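Glucose-6-phosphate 1-dehydrogenase (Kluyveromyces lactis, PDB 7E6I) catalyses the NADP-dependent oxidation of glucose 6-phosphate to 6-phosphogluconolactone, the first step of the pentose phosphate pathway, supplying NADPH and pentose phosphates. Local coordinates at residues I287-R292 and P456-Y461. Sequence-based numbering, arbitrary orientation.
Sequences IGQYGR and PQPKIY
The Tyr461 ring carries Tyr290 CA over the centre of one face, 3.8 Å from its centroid in a CH-pi contact, and meets Gly288 C at its edge. The Tyr290 ring meets Tyr463, their planes at about 90°, and its OH bonds Thr225 N. This is the margin of the C-terminal domain's mixed beta sheet, where the short outermost strand 459-462 runs parallel to 285-291. The Tyr461 ring extends across the neighbouring strand, with CZ 3.5 Å from Tyr290 CB. Gly288, lacking a side chain, lets the ring lie close against the backbone. A tyrosine suits this place because its hydroxyl bonds Thr315 OG1 and the backbone O of Lys339, a residue lining the glucose 6-phosphate pocket. Parallel-sheet bonds join the strands: Gln289 N reaches Lys459 O at 2.8 Å, and Tyr461 N reaches Gln289 O at 2.9 Å. Beside Gln289, Pro458 brings a compact apolar ring, its CB 3.7 Å from Ile287 CG2, before the strand begins. The extended Gln289 side chain carries its amide past this ring, an amide suiting this buried site because it both donates and accepts: NE2 bonds Ser311 O and Cys313 O, while Gln289 OE1 accepts a bond from a water at 2.6 Å, and that water accepts one from Gln457 NE2.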
loop_
_atom_site.group_PDB
_atom_site.type_symbol
_atom_site.label_atom_id
_atom_site.label_comp_id
_atom_site.label_asym_id
_atom_site.label_seq_id
_atom_site.Cartn_x
_atom_site.Cartn_y
_atom_site.Cartn_z
ATOM N N ILE A 287 -20.938 2.552 -8.834
ATOM C CA ILE A 287 -20.135 3.762 -8.932
ATOM C C ILE A 287 -20.908 4.901 -8.278
ATOM O O ILE A 287 -22.111 5.056 -8.517
ATOM C CB ILE A 287 -19.794 4.025 -10.412
ATOM C CG1 ILE A 287 -18.291 3.928 -10.614
ATOM C CG2 ILE A 287 -20.435 5.237 -11.006
ATOM C CD1 ILE A 287 -17.832 2.538 -10.337
ATOM N N GLY A 288 -20.243 5.650 -7.406
ATOM C CA GLY A 288 -20.920 6.658 -6.606
ATOM C C GLY A 288 -20.055 7.886 -6.400
ATOM O O GLY A 288 -18.826 7.829 -6.470
ATOM N N GLN A 289 -20.724 9.014 -6.170
ATOM C CA GLN A 289 -20.101 10.310 -5.892
ATOM C C GLN A 289 -20.811 10.911 -4.690
ATOM O O GLN A 289 -22.037 10.813 -4.582
ATOM C CB GLN A 289 -20.188 11.267 -7.107
ATOM C CG GLN A 289 -19.451 12.586 -6.935
ATOM C CD GLN A 289 -19.719 13.566 -8.071
ATOM O OE1 GLN A 289 -20.579 14.455 -7.965
ATOM N NE2 GLN A 289 -18.988 13.405 -9.171
ATOM N N TYR A 290 -20.070 11.506 -3.765
ATOM C CA TYR A 290 -20.709 11.876 -2.508
ATOM C C TYR A 290 -21.398 13.234 -2.616
ATOM O O TYR A 290 -20.824 14.209 -3.123
ATOM C CB TYR A 290 -19.735 11.832 -1.325
ATOM C CG TYR A 290 -18.658 12.883 -1.213
ATOM C CD1 TYR A 290 -18.889 14.084 -0.540
ATOM C CD2 TYR A 290 -17.369 12.632 -1.698
ATOM C CE1 TYR A 290 -17.869 15.040 -0.407
ATOM C CE2 TYR A 290 -16.349 13.572 -1.566
ATOM C CZ TYR A 290 -16.604 14.773 -0.925
ATOM O OH TYR A 290 -15.579 15.680 -0.797
ATOM N N GLY A 291 -22.655 13.270 -2.173
ATOM C CA GLY A 291 -23.416 14.494 -2.075
ATOM C C GLY A 291 -23.456 15.005 -0.647
ATOM O O GLY A 291 -22.786 14.487 0.251
ATOM N N ARG A 292 -24.266 16.039 -0.441
ATOM C CA ARG A 292 -24.364 16.646 0.877
ATOM C C ARG A 292 -24.909 15.646 1.896
ATOM O O ARG A 292 -25.721 14.777 1.570
ATOM C CB ARG A 292 -25.260 17.877 0.821
ATOM C CG ARG A 292 -24.519 19.149 0.445
ATOM C CD ARG A 292 -25.488 20.308 0.235
ATOM N NE ARG A 292 -25.042 21.200 -0.827
ATOM C CZ ARG A 292 -25.854 21.982 -1.526
ATOM N NH1 ARG A 292 -27.157 21.976 -1.274
ATOM N NH2 ARG A 292 -25.362 22.766 -2.470
ATOM N N PRO A 456 -20.536 6.439 -17.434
ATOM C CA PRO A 456 -21.752 6.546 -16.622
ATOM C C PRO A 456 -21.649 7.674 -15.611
ATOM O O PRO A 456 -20.563 8.093 -15.207
ATOM C CB PRO A 456 -21.834 5.187 -15.919
ATOM C CG PRO A 456 -20.965 4.275 -16.732
ATOM C CD PRO A 456 -19.865 5.141 -17.256
ATOM N N GLN A 457 -22.806 8.183 -15.209
ATOM C CA GLN A 457 -22.851 9.200 -14.175
ATOM C C GLN A 457 -22.876 8.517 -12.819
ATOM O O GLN A 457 -23.736 7.657 -12.596
ATOM C CB GLN A 457 -24.088 10.081 -14.342
ATOM C CG GLN A 457 -24.575 10.749 -13.053
ATOM C CD GLN A 457 -23.753 11.974 -12.677
ATOM O OE1 GLN A 457 -23.282 12.711 -13.553
ATOM N NE2 GLN A 457 -23.558 12.187 -11.366
ATOM N N PRO A 458 -21.945 8.816 -11.915
ATOM C CA PRO A 458 -22.006 8.201 -10.585
ATOM C C PRO A 458 -23.302 8.552 -9.881
ATOM O O PRO A 458 -23.783 9.683 -9.949
ATOM C CB PRO A 458 -20.789 8.784 -9.854
ATOM C CG PRO A 458 -20.347 9.943 -10.683
ATOM C CD PRO A 458 -20.720 9.602 -12.097
ATOM N N LYS A 459 -23.884 7.558 -9.228
ATOM C CA LYS A 459 -25.009 7.826 -8.356
ATOM C C LYS A 459 -24.533 8.617 -7.140
ATOM O O LYS A 459 -23.412 8.442 -6.667
ATOM C CB LYS A 459 -25.671 6.512 -7.957
ATOM C CG LYS A 459 -25.570 6.178 -6.491
ATOM C CD LYS A 459 -26.262 4.842 -6.172
ATOM C CE LYS A 459 -26.066 3.791 -7.271
ATOM N NZ LYS A 459 -26.627 2.472 -6.846
ATOM N N ILE A 460 -25.379 9.526 -6.658
ATOM C CA ILE A 460 -25.022 10.408 -5.550
ATOM C C ILE A 460 -25.346 9.715 -4.236
ATOM O O ILE A 460 -26.346 8.995 -4.131
ATOM C CB ILE A 460 -25.753 11.760 -5.669
ATOM C CG1 ILE A 460 -25.434 12.401 -7.018
ATOM C CG2 ILE A 460 -25.338 12.708 -4.557
ATOM C CD1 ILE A 460 -23.996 12.887 -7.105
ATOM N N TYR A 461 -24.493 9.906 -3.227
ATOM C CA TYR A 461 -24.756 9.327 -1.910
ATOM C C TYR A 461 -24.387 10.372 -0.870
ATOM O O TYR A 461 -23.427 11.126 -1.065
ATOM C CB TYR A 461 -23.978 8.013 -1.648
ATOM C CG TYR A 461 -22.467 8.131 -1.615
ATOM C CD1 TYR A 461 -21.724 8.049 -2.785
ATOM C CD2 TYR A 461 -21.787 8.300 -0.421
ATOM C CE1 TYR A 461 -20.349 8.154 -2.775
ATOM C CE2 TYR A 461 -20.412 8.408 -0.399
ATOM C CZ TYR A 461 -19.694 8.332 -1.584
ATOM O OH TYR A 461 -18.312 8.429 -1.577
HETATM O O HOH W 1 -22.409 14.264 -9.826
#